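Local coordinates for mandelate racemase/muconate lactonizing enzyme family protein (Bradyrhizobium sp. ORS 278, PDB 3TOY), which is of unassigned function but has the two-domain build of the enolase superfamily, a capping domain packed against a metal-binding barrel domain, at residues A[34-39]-A[55-61]; A[70-74]-A[369-373]; A[143-147]-A[363-368]; A[181-185]-A[356-360]; A[322-328]-A[340-346]. All coordinates share one frame; numbering follows the deposited sequence. Where two conformers were deposited one is given.

Contact 1. Residues A[34-39]-A[55-61]; sequences ARAVIT and GPLVLID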
# COMPACT_ATOMS: atom_id res chain seq x y z
N ALA A 34 -45.23 2.43 -22.44
CA ALA A 34 -44.21 1.47 -22.82
C ALA A 34 -44.86 0.28 -23.50
O ALA A 34 -45.91 -0.20 -23.07
CB ALA A 34 -43.43 1.01 -21.57
N ARG A 35 -44.23 -0.20 -24.56
CA ARG A 35 -44.72 -1.41 -25.22
C ARG A 35 -43.62 -2.45 -25.33
O ARG A 35 -42.46 -2.12 -25.56
CB ARG A 35 -45.27 -1.09 -26.61
CG ARG A 35 -46.47 -0.11 -26.60
CD ARG A 35 -46.87 0.24 -28.03
NE ARG A 35 -45.94 1.18 -28.65
CZ ARG A 35 -45.97 1.53 -29.94
NH1 ARG A 35 -46.89 1.02 -30.75
NH2 ARG A 35 -45.08 2.40 -30.41
N ALA A 36 -44.00 -3.72 -25.20
CA ALA A 36 -43.08 -4.83 -25.36
C ALA A 36 -43.17 -5.44 -26.75
O ALA A 36 -44.26 -5.67 -27.27
CB ALA A 36 -43.37 -5.89 -24.29
N VAL A 37 -42.02 -5.70 -27.37
CA VAL A 37 -41.98 -6.42 -28.64
C VAL A 37 -40.93 -7.51 -28.60
O VAL A 37 -39.99 -7.44 -27.80
CB VAL A 37 -41.68 -5.51 -29.84
CG1 VAL A 37 -42.77 -4.45 -30.00
CG2 VAL A 37 -40.32 -4.82 -29.68
N ILE A 38 -41.10 -8.52 -29.43
CA ILE A 38 -40.05 -9.50 -29.64
C ILE A 38 -39.72 -9.54 -31.12
O ILE A 38 -40.48 -10.07 -31.94
CB ILE A 38 -40.45 -10.88 -29.12
CG1 ILE A 38 -40.86 -10.78 -27.64
CG2 ILE A 38 -39.31 -11.88 -29.31
CD1 ILE A 38 -41.25 -12.10 -27.02
N THR A 39 -38.57 -8.98 -31.47
CA THR A 39 -38.15 -8.89 -32.85
C THR A 39 -37.43 -10.15 -33.29
O THR A 39 -36.80 -10.82 -32.47
CB THR A 39 -37.20 -7.70 -33.07
OG1 THR A 39 -36.04 -7.86 -32.23
CG2 THR A 39 -37.90 -6.40 -32.72
N GLY A 55 -35.21 -10.76 -30.14
CA GLY A 55 -34.95 -9.49 -29.47
C GLY A 55 -36.11 -9.01 -28.63
O GLY A 55 -36.99 -8.30 -29.13
N PRO A 56 -36.13 -9.38 -27.34
CA PRO A 56 -37.15 -8.82 -26.45
C PRO A 56 -36.81 -7.37 -26.12
O PRO A 56 -35.79 -7.11 -25.48
CB PRO A 56 -37.11 -9.73 -25.22
CG PRO A 56 -35.79 -10.47 -25.29
CD PRO A 56 -35.17 -10.26 -26.63
N LEU A 57 -37.64 -6.43 -26.60
CA LEU A 57 -37.39 -5.00 -26.41
C LEU A 57 -38.56 -4.33 -25.70
O LEU A 57 -39.70 -4.79 -25.78
CB LEU A 57 -37.17 -4.28 -27.74
CG LEU A 57 -36.27 -4.91 -28.80
CD1 LEU A 57 -36.17 -3.99 -30.04
CD2 LEU A 57 -34.89 -5.17 -28.20
N VAL A 58 -38.27 -3.24 -25.00
CA VAL A 58 -39.31 -2.37 -24.45
C VAL A 58 -39.17 -1.01 -25.13
O VAL A 58 -38.11 -0.38 -25.07
CB VAL A 58 -39.18 -2.20 -22.92
CG1 VAL A 58 -40.14 -1.12 -22.39
CG2 VAL A 58 -39.41 -3.54 -22.22
N LEU A 59 -40.23 -0.56 -25.80
CA LEU A 59 -40.21 0.69 -26.54
C LEU A 59 -40.90 1.74 -25.70
O LEU A 59 -42.04 1.55 -25.25
CB LEU A 59 -40.93 0.52 -27.89
CG LEU A 59 -40.55 -0.73 -28.68
CD1 LEU A 59 -41.33 -0.81 -30.02
CD2 LEU A 59 -39.02 -0.78 -28.93
N ILE A 60 -40.22 2.86 -25.49
CA ILE A 60 -40.63 3.84 -24.50
C ILE A 60 -40.99 5.12 -25.22
O ILE A 60 -40.23 5.59 -26.07
CB ILE A 60 -39.47 4.12 -23.47
CG1 ILE A 60 -39.13 2.83 -22.71
CG2 ILE A 60 -39.79 5.28 -22.57
CD1 ILE A 60 -37.97 2.97 -21.66
N ASP A 61 -42.15 5.67 -24.87
CA ASP A 61 -42.60 6.94 -25.42
C ASP A 61 -42.90 7.91 -24.31
O ASP A 61 -43.68 7.62 -23.40
CB ASP A 61 -43.86 6.75 -26.27
CG ASP A 61 -43.64 5.81 -27.43
OD1 ASP A 61 -42.69 6.03 -28.20
OD2 ASP A 61 -44.42 4.85 -27.57
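Ala34 to Thr39 and Gly55 to Asp61 pair as the two arms of an antiparallel beta hairpin, in the middle of the sheet of the N-terminal capping domain. The strand directions differ by 156°, and the register runs from Ala34 beside Ile60 to Thr39 beside Gly55. Hydrogen-bonded pairs at Arg35–Leu59, Val37–Leu57 and Thr39–Gly55 alternate with non-hydrogen-bonded ones. Pro56 falls at one of the latter, so its lack of an N-H costs this ladder nothing. The straightest rung is Leu59 N to Arg35 O, 2.7 Å with 172° at the hydrogen, whereas Thr39 N meets Gly55 O from above the carbonyl plane.

On one face Val37 divides its methyls between neighbours: CG2 lies 3.7 Å from Leu57 CB, and CG1 crosses Leu59 CD1 at 3.9 Å. Val377 of helix 374-380 packs on the same face. On the other face Ala34 CB touches Val58 CG1 at 4.0 Å, and Leu82 and Leu85 of helix 82-95 lie against this side. At the Gly55 end the bare CA allows Thr39 OG1 to settle 3.4 Å from Gly55 CA; this hydroxyl bonds to Phe345 O, in the barrel domain.

At the other end Arg35 finds its stronger partner in Glu374. Asp61 is held through OD1 by His71 and Trp372. Between the side chains of Arg35 and Asp61 themselves there is a long salt bridge, guanidinium and carboxylate inclined by about half a right angle, with Arg35 NH2 3.8 Å from Asp61 OD2.

Contact 2. Residues A[70-74]-A[369-373]; sequences GHSYL and GLAWN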
# COMPACT_ATOMS: atom_id res chain seq x y z
N GLY A 70 -40.75 11.86 -26.98
CA GLY A 70 -39.40 11.26 -26.88
C GLY A 70 -39.49 9.75 -26.94
O GLY A 70 -40.42 9.15 -26.39
N HIS A 71 -38.52 9.12 -27.60
CA HIS A 71 -38.50 7.69 -27.73
C HIS A 71 -37.16 7.14 -27.24
O HIS A 71 -36.13 7.80 -27.36
CB HIS A 71 -38.63 7.28 -29.20
CG HIS A 71 -39.80 7.89 -29.91
ND1 HIS A 71 -41.09 7.46 -29.71
CD2 HIS A 71 -39.86 8.87 -30.85
CE1 HIS A 71 -41.91 8.16 -30.48
NE2 HIS A 71 -41.18 9.02 -31.18
N SER A 72 -37.19 5.91 -26.74
CA SER A 72 -35.97 5.14 -26.49
C SER A 72 -36.39 3.70 -26.42
O SER A 72 -37.59 3.40 -26.37
CB SER A 72 -35.36 5.58 -25.15
OG SER A 72 -36.15 5.10 -24.08
N TYR A 73 -35.45 2.77 -26.45
CA TYR A 73 -35.80 1.37 -26.18
C TYR A 73 -34.78 0.68 -25.27
O TYR A 73 -33.60 1.12 -25.16
CB TYR A 73 -35.96 0.55 -27.49
CG TYR A 73 -34.65 0.22 -28.17
CD1 TYR A 73 -33.96 -0.96 -27.87
CD2 TYR A 73 -34.09 1.10 -29.09
CE1 TYR A 73 -32.73 -1.25 -28.48
CE2 TYR A 73 -32.88 0.81 -29.71
CZ TYR A 73 -32.20 -0.36 -29.38
OH TYR A 73 -31.01 -0.63 -30.00
N LEU A 74 -35.25 -0.37 -24.62
CA LEU A 74 -34.44 -1.26 -23.81
C LEU A 74 -34.39 -2.64 -24.45
O LEU A 74 -35.41 -3.13 -24.93
CB LEU A 74 -35.07 -1.40 -22.43
CG LEU A 74 -35.28 -0.11 -21.66
CD1 LEU A 74 -36.05 -0.41 -20.37
CD2 LEU A 74 -33.95 0.58 -21.35
N GLY A 369 -32.71 9.67 -33.12
CA GLY A 369 -33.02 9.01 -34.38
C GLY A 369 -33.84 7.75 -34.16
O GLY A 369 -33.69 6.79 -34.90
N LEU A 370 -34.69 7.76 -33.15
CA LEU A 370 -35.50 6.59 -32.83
C LEU A 370 -36.98 6.94 -33.02
O LEU A 370 -37.56 7.64 -32.20
CB LEU A 370 -35.25 6.13 -31.39
CG LEU A 370 -33.82 5.70 -31.01
CD1 LEU A 370 -33.77 5.28 -29.54
CD2 LEU A 370 -33.35 4.58 -31.90
N ALA A 371 -37.56 6.48 -34.12
CA ALA A 371 -39.00 6.62 -34.34
C ALA A 371 -39.45 5.25 -34.78
O ALA A 371 -38.71 4.54 -35.46
CB ALA A 371 -39.27 7.64 -35.42
N TRP A 372 -40.66 4.86 -34.38
CA TRP A 372 -41.09 3.50 -34.61
C TRP A 372 -41.73 3.29 -35.98
O TRP A 372 -42.53 4.10 -36.45
CB TRP A 372 -42.09 3.07 -33.54
CG TRP A 372 -41.75 3.56 -32.18
CD1 TRP A 372 -42.53 4.35 -31.37
CD2 TRP A 372 -40.54 3.31 -31.45
NE1 TRP A 372 -41.88 4.59 -30.19
CE2 TRP A 372 -40.66 3.97 -30.21
CE3 TRP A 372 -39.38 2.59 -31.73
CZ2 TRP A 372 -39.65 3.93 -29.25
CZ3 TRP A 372 -38.38 2.55 -30.78
CH2 TRP A 372 -38.52 3.22 -29.55
N ASN A 373 -41.35 2.19 -36.62
CA ASN A 373 -42.12 1.63 -37.72
C ASN A 373 -43.33 0.92 -37.10
O ASN A 373 -43.27 -0.25 -36.72
CB ASN A 373 -41.25 0.66 -38.51
CG ASN A 373 -42.02 -0.09 -39.58
OD1 ASN A 373 -43.23 0.05 -39.72
ND2 ASN A 373 -41.30 -0.90 -40.35
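His71, Trp372 and Leu370 interlock where the loop 369-373 lies across strand 69-75. The imidazole of His71 is flanked by both of the other residues. Its CD2 comes within 2.9 Å of Leu370 O, and Ala371 CA lies over one ring face. On the Trp372 side the five-membered ring sits with its centroid 4.4 Å from that of the imidazole, the planes 77° apart, as the two side chains slide past each other in opposite directions. His71 ND1 and Trp372 NE1 are 3.0 Å apart, but the angle is too poor for a bond between them. Both nitrogens instead converge on Asp61 OD1, and this shared acceptor accounts for their closeness and probably helps to fix the rotation of both rings.

The far end of the indole lies along the strand: Trp372 CZ2 packs 3.5 Å from His71 CB, and CH2 meets the backbone oxygen of Ser72, Ser72 O, at 3.3 Å, at the ring edge near its plane. Leu370, with CG anti to its own carbonyl carbon (chi1 -61°), extends CD1 to 3.8 Å from Ser72 CA and 4.2 Å from Tyr73 CD2. The Tyr73 hydroxyl continues to Glu325 of helix 324-330. Here helix 374-380 follows the loop directly. Such a return of the late chain, from the barrel back to the capping domain, is characteristic of the enolase-superfamily architecture.

Contact 3. Residues A[143-147]-A[363-368]; sequences GKPVV and AKGPGL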
# COMPACT_ATOMS: atom_id res chain seq x y z
N GLY A 143 -34.80 20.16 -33.01
CA GLY A 143 -34.54 19.77 -34.39
C GLY A 143 -33.07 19.42 -34.63
O GLY A 143 -32.54 19.66 -35.72
N LYS A 144 -32.44 18.84 -33.62
CA LYS A 144 -31.01 18.51 -33.69
C LYS A 144 -30.79 17.12 -33.13
O LYS A 144 -31.56 16.66 -32.30
CB LYS A 144 -30.19 19.49 -32.87
CG LYS A 144 -30.05 20.84 -33.51
CD LYS A 144 -29.64 21.87 -32.47
CE LYS A 144 -29.21 23.16 -33.15
NZ LYS A 144 -28.96 24.20 -32.13
N PRO A 145 -29.75 16.44 -33.62
CA PRO A 145 -29.36 15.17 -33.01
C PRO A 145 -28.88 15.43 -31.57
O PRO A 145 -28.30 16.48 -31.27
CB PRO A 145 -28.19 14.69 -33.88
CG PRO A 145 -27.68 15.91 -34.59
CD PRO A 145 -28.89 16.81 -34.76
N VAL A 146 -29.09 14.47 -30.68
CA VAL A 146 -28.61 14.63 -29.30
C VAL A 146 -27.11 14.98 -29.26
O VAL A 146 -26.70 15.81 -28.46
CB VAL A 146 -28.88 13.39 -28.44
CG1 VAL A 146 -28.16 13.49 -27.06
CG2 VAL A 146 -30.39 13.19 -28.25
N VAL A 147 -26.31 14.35 -30.12
CA VAL A 147 -24.85 14.63 -30.09
C VAL A 147 -24.53 16.12 -30.22
O VAL A 147 -23.66 16.63 -29.54
CB VAL A 147 -24.06 13.78 -31.13
CG1 VAL A 147 -24.49 14.11 -32.55
CG2 VAL A 147 -22.51 13.97 -30.97
N ALA A 363 -23.99 9.06 -35.88
CA ALA A 363 -25.24 9.39 -35.20
C ALA A 363 -26.24 9.97 -36.19
O ALA A 363 -25.87 10.77 -37.04
CB ALA A 363 -25.01 10.40 -34.13
N LYS A 364 -27.50 9.59 -36.02
CA LYS A 364 -28.62 10.10 -36.83
C LYS A 364 -29.61 10.78 -35.91
O LYS A 364 -29.97 10.22 -34.87
CB LYS A 364 -29.32 8.93 -37.52
CG LYS A 364 -28.95 8.77 -38.99
CD LYS A 364 -27.45 8.93 -39.22
CE LYS A 364 -27.11 8.97 -40.71
NZ LYS A 364 -25.65 9.03 -40.93
N GLY A 365 -30.04 11.98 -36.28
CA GLY A 365 -31.09 12.68 -35.52
C GLY A 365 -32.39 12.75 -36.34
O GLY A 365 -32.56 12.01 -37.30
N PRO A 366 -33.32 13.63 -35.94
CA PRO A 366 -33.25 14.48 -34.75
C PRO A 366 -33.39 13.62 -33.50
O PRO A 366 -33.83 12.47 -33.59
CB PRO A 366 -34.48 15.38 -34.90
CG PRO A 366 -35.45 14.53 -35.62
CD PRO A 366 -34.63 13.76 -36.62
N GLY A 367 -33.06 14.17 -32.34
CA GLY A 367 -33.03 13.40 -31.09
C GLY A 367 -32.03 12.26 -31.23
O GLY A 367 -30.92 12.46 -31.73
N LEU A 368 -32.43 11.05 -30.82
CA LEU A 368 -31.60 9.86 -30.97
C LEU A 368 -31.84 9.13 -32.27
O LEU A 368 -31.24 8.08 -32.51
CB LEU A 368 -31.81 8.89 -29.80
CG LEU A 368 -31.46 9.44 -28.41
CD1 LEU A 368 -31.94 8.45 -27.35
CD2 LEU A 368 -29.95 9.74 -28.26
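Gly367 O is gripped by two groups of segment 143-147: Val146 N donates to it at 2.9 Å, and Pro145 CA brings up a CA-H...O contact at 3.4 Å. Pro145 is the N-cap residue of helix 146-149, so the bond from Val146 satisfies an N-H of the first helical turn with a carbonyl from a distant loop. A companion bond runs the other way, Gly367 N to Lys144 O at 2.9 Å. Together they form a single backbone bridge between Pro145 and Gly367. Neither is ideal in direction: the donor stands above the carbonyl plane in both, 45° out at Gly367 O and 39° at Lys144 O.

Just upstream, Gly143 closes helix 122-142 with a Schellman motif; the turn between this helix and helix 146-149 is the part that loop 363-368 pairs with. Gly365 CA comes within 3.9 Å of Pro145 CB, an approach open to glycine because a side chain here would run into Pro145 CA. The peptide before Pro366 is cis, and Pro366 CA lies 3.7 Å from Lys144 O. His329 of helix 324-330 links both segments, its ring nitrogens bonding to Val147 N and Lys364 O, and Asp136 takes the N-H of Leu368.

Two apolar touches flank the bridge. Val147 CG1 meets Ala363 CB at 4.1 Å. On Val146, CG1 is anti to the backbone N (chi1 171°), which leaves CG2 for the loop; this methyl presses on Leu368 CD2 at 3.5 Å, tighter than ordinary van der Waals contact.

Contact 4. Residues A[181-185]-A[356-360]; sequences EHGFR and VIDGK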
# COMPACT_ATOMS: atom_id res chain seq x y z
N GLU A 181 -18.31 -6.09 -47.52
CA GLU A 181 -19.41 -5.20 -47.87
C GLU A 181 -19.60 -4.04 -46.88
O GLU A 181 -19.65 -2.88 -47.29
CB GLU A 181 -20.70 -6.00 -47.99
CG GLU A 181 -21.94 -5.15 -48.19
CD GLU A 181 -23.17 -5.99 -48.44
OE1 GLU A 181 -23.01 -7.16 -48.85
OE2 GLU A 181 -24.29 -5.48 -48.22
N HIS A 182 -19.74 -4.36 -45.60
CA HIS A 182 -19.98 -3.33 -44.58
C HIS A 182 -18.70 -2.64 -44.10
O HIS A 182 -18.75 -1.65 -43.38
CB HIS A 182 -20.77 -3.90 -43.41
CG HIS A 182 -22.18 -4.28 -43.76
ND1 HIS A 182 -23.17 -3.35 -44.00
CD2 HIS A 182 -22.76 -5.49 -43.90
CE1 HIS A 182 -24.30 -3.97 -44.28
NE2 HIS A 182 -24.08 -5.27 -44.22
N GLY A 183 -17.55 -3.17 -44.50
CA GLY A 183 -16.27 -2.55 -44.20
C GLY A 183 -15.81 -2.69 -42.75
O GLY A 183 -14.93 -1.96 -42.32
N PHE A 184 -16.40 -3.62 -42.01
CA PHE A 184 -15.95 -3.91 -40.62
C PHE A 184 -14.48 -4.30 -40.58
O PHE A 184 -14.04 -5.11 -41.39
CB PHE A 184 -16.78 -5.04 -40.01
CG PHE A 184 -18.10 -4.60 -39.43
CD1 PHE A 184 -18.14 -3.81 -38.29
CD2 PHE A 184 -19.29 -4.98 -40.02
CE1 PHE A 184 -19.35 -3.39 -37.75
CE2 PHE A 184 -20.51 -4.57 -39.49
CZ PHE A 184 -20.54 -3.78 -38.35
N ARG A 185 -13.74 -3.74 -39.64
CA ARG A 185 -12.34 -4.08 -39.46
C ARG A 185 -12.12 -4.70 -38.07
O ARG A 185 -11.00 -4.79 -37.60
CB ARG A 185 -11.46 -2.84 -39.62
CG ARG A 185 -11.41 -2.26 -41.05
CD ARG A 185 -10.60 -3.14 -42.01
NE ARG A 185 -11.44 -4.12 -42.69
CZ ARG A 185 -11.94 -3.98 -43.92
NH1 ARG A 185 -11.67 -2.89 -44.63
NH2 ARG A 185 -12.71 -4.93 -44.44
N VAL A 356 -24.27 0.93 -41.18
CA VAL A 356 -22.82 0.82 -41.03
C VAL A 356 -22.14 1.11 -42.36
O VAL A 356 -22.39 0.43 -43.35
CB VAL A 356 -22.43 -0.59 -40.59
CG1 VAL A 356 -20.92 -0.71 -40.44
CG2 VAL A 356 -23.13 -0.92 -39.29
N ILE A 357 -21.27 2.11 -42.37
CA ILE A 357 -20.54 2.48 -43.59
C ILE A 357 -19.02 2.43 -43.38
O ILE A 357 -18.46 3.19 -42.56
CB ILE A 357 -20.95 3.90 -44.07
CG1 ILE A 357 -22.47 3.99 -44.24
CG2 ILE A 357 -20.20 4.29 -45.35
CD1 ILE A 357 -22.96 5.37 -44.63
N ASP A 358 -18.33 1.58 -44.14
CA ASP A 358 -16.88 1.46 -44.02
C ASP A 358 -16.51 1.14 -42.57
O ASP A 358 -15.58 1.72 -42.02
CB ASP A 358 -16.19 2.76 -44.44
CG ASP A 358 -14.68 2.59 -44.60
OD1 ASP A 358 -14.23 1.46 -44.88
OD2 ASP A 358 -13.93 3.59 -44.46
N GLY A 359 -17.25 0.22 -41.96
CA GLY A 359 -16.98 -0.22 -40.59
C GLY A 359 -17.13 0.86 -39.53
O GLY A 359 -16.56 0.74 -38.44
N LYS A 360 -17.87 1.92 -39.83
CA LYS A 360 -18.10 2.97 -38.84
C LYS A 360 -19.56 3.32 -38.76
O LYS A 360 -20.34 3.04 -39.68
CB LYS A 360 -17.27 4.21 -39.16
CG LYS A 360 -15.79 3.91 -39.26
CD LYS A 360 -14.97 5.17 -39.44
CE LYS A 360 -13.54 4.81 -39.80
NZ LYS A 360 -12.70 5.99 -40.09
O HOH W 1 -19.48 0.48 -46.32
O HOH W 2 -22.09 -0.62 -45.61
O HOH W 3 -13.43 -0.47 -43.63
O HOH W 4 -14.55 -1.46 -38.18
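Val356 begins the second segment by laying its CG1 methyl over the ring of Phe184, 3.7 Å from Phe184 CZ. The approach is a CH-pi contact: CG1 stands 26° off the ring normal. With CG1 anti to the Val356 backbone N (chi1 180°), this methyl is the one placed over the ring. The carbonyl oxygen of the same residue lies in plane at the edge of the His182 imidazole, and a water that donates to it also makes a weak bond with His182 ND1.

Next, Ile357 to Lys360 form a type I' beta turn, closed by Ile357 N to Lys360 O at 3.0 Å and Lys360 N to Ile357 O at 3.1 Å. Within it, Asp358 turns its N-H to a water 2.7 Å from Asp358 N, which weakly reaches Glu181 O as well.

Gly359 carries the direct polar link. Its N donates to His182 O at 2.8 Å, with 149° at the hydrogen and the donor in the carbonyl plane. Gly359 CA then sits 3.2 Å from Gly183 O, a closeness that the absence of a CB on either glycine permits. A further water accepts from Arg185 N at 2.8 Å and donates to Gly359 O at 3.0 Å. With Lys360 the chain enters strand 360-361.

Helix 168-181 has just ended before Gly183 and barrel strand 186-190 is about to begin. Backbone atoms and waters supply most of the polar matching of this barrel-end turn, while the apolar Phe184–Val356 pair adds packing beside strand 157-162, which Phe184 also touches.

Contact 5. Residues A[322-328]-A[340-346]; sequences ILPEASA and LEVLDFA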
# COMPACT_ATOMS: atom_id res chain seq x y z
N ILE A 322 -24.12 -2.58 -26.93
CA ILE A 322 -25.33 -2.55 -27.75
C ILE A 322 -26.01 -1.18 -27.80
O ILE A 322 -25.34 -0.15 -27.75
CB ILE A 322 -26.30 -3.70 -27.38
CG1 ILE A 322 -26.86 -3.52 -25.97
CG2 ILE A 322 -25.61 -5.03 -27.56
CD1 ILE A 322 -27.79 -4.63 -25.54
N LEU A 323 -27.33 -1.14 -27.99
CA LEU A 323 -28.00 0.17 -28.22
C LEU A 323 -27.14 1.09 -29.12
O LEU A 323 -26.80 2.22 -28.74
CB LEU A 323 -28.33 0.87 -26.89
CG LEU A 323 -29.66 0.49 -26.20
CD1 LEU A 323 -29.68 -0.97 -25.74
CD2 LEU A 323 -30.01 1.42 -25.05
N PRO A 324 -26.80 0.60 -30.32
CA PRO A 324 -25.88 1.34 -31.19
C PRO A 324 -26.43 2.69 -31.63
O PRO A 324 -25.65 3.61 -31.89
CB PRO A 324 -25.70 0.42 -32.40
CG PRO A 324 -26.86 -0.49 -32.36
CD PRO A 324 -27.24 -0.67 -30.92
N GLU A 325 -27.74 2.82 -31.73
CA GLU A 325 -28.29 4.10 -32.20
C GLU A 325 -28.00 5.25 -31.24
O GLU A 325 -27.57 6.35 -31.65
CB GLU A 325 -29.80 3.97 -32.47
CG GLU A 325 -30.13 2.82 -33.43
CD GLU A 325 -30.33 1.47 -32.73
OE1 GLU A 325 -30.21 1.38 -31.49
OE2 GLU A 325 -30.60 0.48 -33.44
N ALA A 326 -28.27 5.02 -29.96
CA ALA A 326 -28.09 6.04 -28.95
C ALA A 326 -26.60 6.15 -28.63
O ALA A 326 -26.10 7.23 -28.35
CB ALA A 326 -28.89 5.71 -27.70
N SER A 327 -25.89 5.02 -28.67
CA SER A 327 -24.45 5.04 -28.40
C SER A 327 -23.70 5.96 -29.35
O SER A 327 -22.73 6.62 -28.97
CB SER A 327 -23.87 3.63 -28.46
OG SER A 327 -24.41 2.85 -27.41
N ALA A 328 -24.15 6.01 -30.60
CA ALA A 328 -23.51 6.85 -31.59
C ALA A 328 -23.59 8.32 -31.23
O ALA A 328 -22.82 9.11 -31.72
CB ALA A 328 -24.14 6.60 -32.95
N LEU A 340 -17.75 1.41 -31.03
CA LEU A 340 -19.20 1.25 -30.95
C LEU A 340 -19.53 -0.21 -31.30
O LEU A 340 -19.07 -0.73 -32.34
CB LEU A 340 -19.91 2.26 -31.88
CG LEU A 340 -21.45 2.24 -31.88
CD1 LEU A 340 -22.00 3.62 -32.24
CD2 LEU A 340 -22.02 1.17 -32.82
N GLU A 341 -20.26 -0.90 -30.42
CA GLU A 341 -20.66 -2.29 -30.65
C GLU A 341 -21.89 -2.37 -31.55
O GLU A 341 -22.95 -1.85 -31.21
CB GLU A 341 -21.05 -2.99 -29.34
CG GLU A 341 -21.38 -4.49 -29.54
CD GLU A 341 -21.68 -5.22 -28.24
OE1 GLU A 341 -22.05 -4.56 -27.24
OE2 GLU A 341 -21.55 -6.46 -28.25
N VAL A 342 -21.76 -3.07 -32.68
CA VAL A 342 -22.93 -3.23 -33.55
C VAL A 342 -23.55 -4.59 -33.34
O VAL A 342 -22.99 -5.61 -33.75
CB VAL A 342 -22.57 -3.06 -35.03
CG1 VAL A 342 -23.80 -3.38 -35.91
CG2 VAL A 342 -22.07 -1.65 -35.30
N LEU A 343 -24.68 -4.58 -32.65
CA LEU A 343 -25.57 -5.74 -32.53
C LEU A 343 -26.97 -5.16 -32.68
O LEU A 343 -27.43 -4.41 -31.82
CB LEU A 343 -25.39 -6.43 -31.17
CG LEU A 343 -26.15 -7.71 -30.84
CD1 LEU A 343 -26.32 -8.61 -32.05
CD2 LEU A 343 -25.45 -8.46 -29.71
N ASP A 344 -27.64 -5.50 -33.77
CA ASP A 344 -28.85 -4.78 -34.16
C ASP A 344 -30.13 -5.52 -33.77
O ASP A 344 -30.67 -6.31 -34.55
CB ASP A 344 -28.82 -4.54 -35.68
CG ASP A 344 -29.90 -3.58 -36.15
OD1 ASP A 344 -30.60 -2.97 -35.32
OD2 ASP A 344 -30.04 -3.42 -37.38
N PHE A 345 -30.62 -5.26 -32.56
CA PHE A 345 -31.86 -5.88 -32.10
C PHE A 345 -33.10 -5.11 -32.56
O PHE A 345 -34.18 -5.70 -32.71
CB PHE A 345 -31.93 -5.97 -30.57
CG PHE A 345 -30.98 -6.97 -29.96
CD1 PHE A 345 -31.13 -8.33 -30.19
CD2 PHE A 345 -29.96 -6.54 -29.11
CE1 PHE A 345 -30.26 -9.25 -29.61
CE2 PHE A 345 -29.09 -7.45 -28.52
CZ PHE A 345 -29.23 -8.80 -28.76
N ALA A 346 -32.96 -3.81 -32.74
CA ALA A 346 -34.11 -2.94 -32.95
C ALA A 346 -34.42 -2.56 -34.40
O ALA A 346 -35.43 -1.88 -34.65
CB ALA A 346 -33.99 -1.68 -32.10
O HOH W 5 -23.16 0.26 -29.36
O HOH W 6 -29.37 -2.95 -29.36
O HOH W 7 -31.27 -0.25 -35.95
O HOH W 8 -30.40 -2.11 -32.85
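Glu341 runs alongside Ile322, both side chains pointing the same way. Its CB lies 3.9 Å from Ile322 N, and the chain leaves with CG anti to the backbone N (chi1 -176°) and stays extended. CD then passes 4.0 Å from Ile322 CG2. At the tip OE1 accepts from Ile322 N at 2.9 Å, the donor standing 36° out of the carboxylate plane, while OE2 turns to Lys188 and Ser162. A calcium ion lies about 5 Å from this side chain.

Strand 340-342, parallel to strand 157-162, belongs to the barrel of the enolase C-terminal domain, and helix 324-330 packs beside it; the axes of 324-328 and 340-342 approach to 8.5 Å and run nearly antiparallel (162°). Leu340 fills the gap between them with a forked end, CD2 on Pro324 CB at 3.8 Å and CD1 on Ala328 CB at 3.7 Å. A water donates to both Ile322 O and Glu341 O.

Farther along, Glu325 OE2 and Asp344 OD1 approach to 3.9 Å. Two waters each donate to both oxygens, which probably eases the repulsion between the carboxylates; one of them also accepts from Ala346 N.

In the fold
Contacts 1 and 2 share the antiparallel capping sheet, their centres 10 Å apart, with strand 50-64 lying between strands 29-47 and 69-75. Contact 5, about 6 Å from the centre of the chain, touches all the others. It meets contact 1 through Thr39 and Phe345, contact 2 where Leu370 packs on Glu325, contact 3 where Ala363 packs on Ala328, and contact 4 through Val342. Contact 4 lies in the barrel domain, 27 Å from contact 1 between centres. Contact 1 closes first along the chain; contact 2 then encloses 3, which encloses 4, which encloses 5. This nesting brings the late chain back onto the capping domain and ties the two domains together.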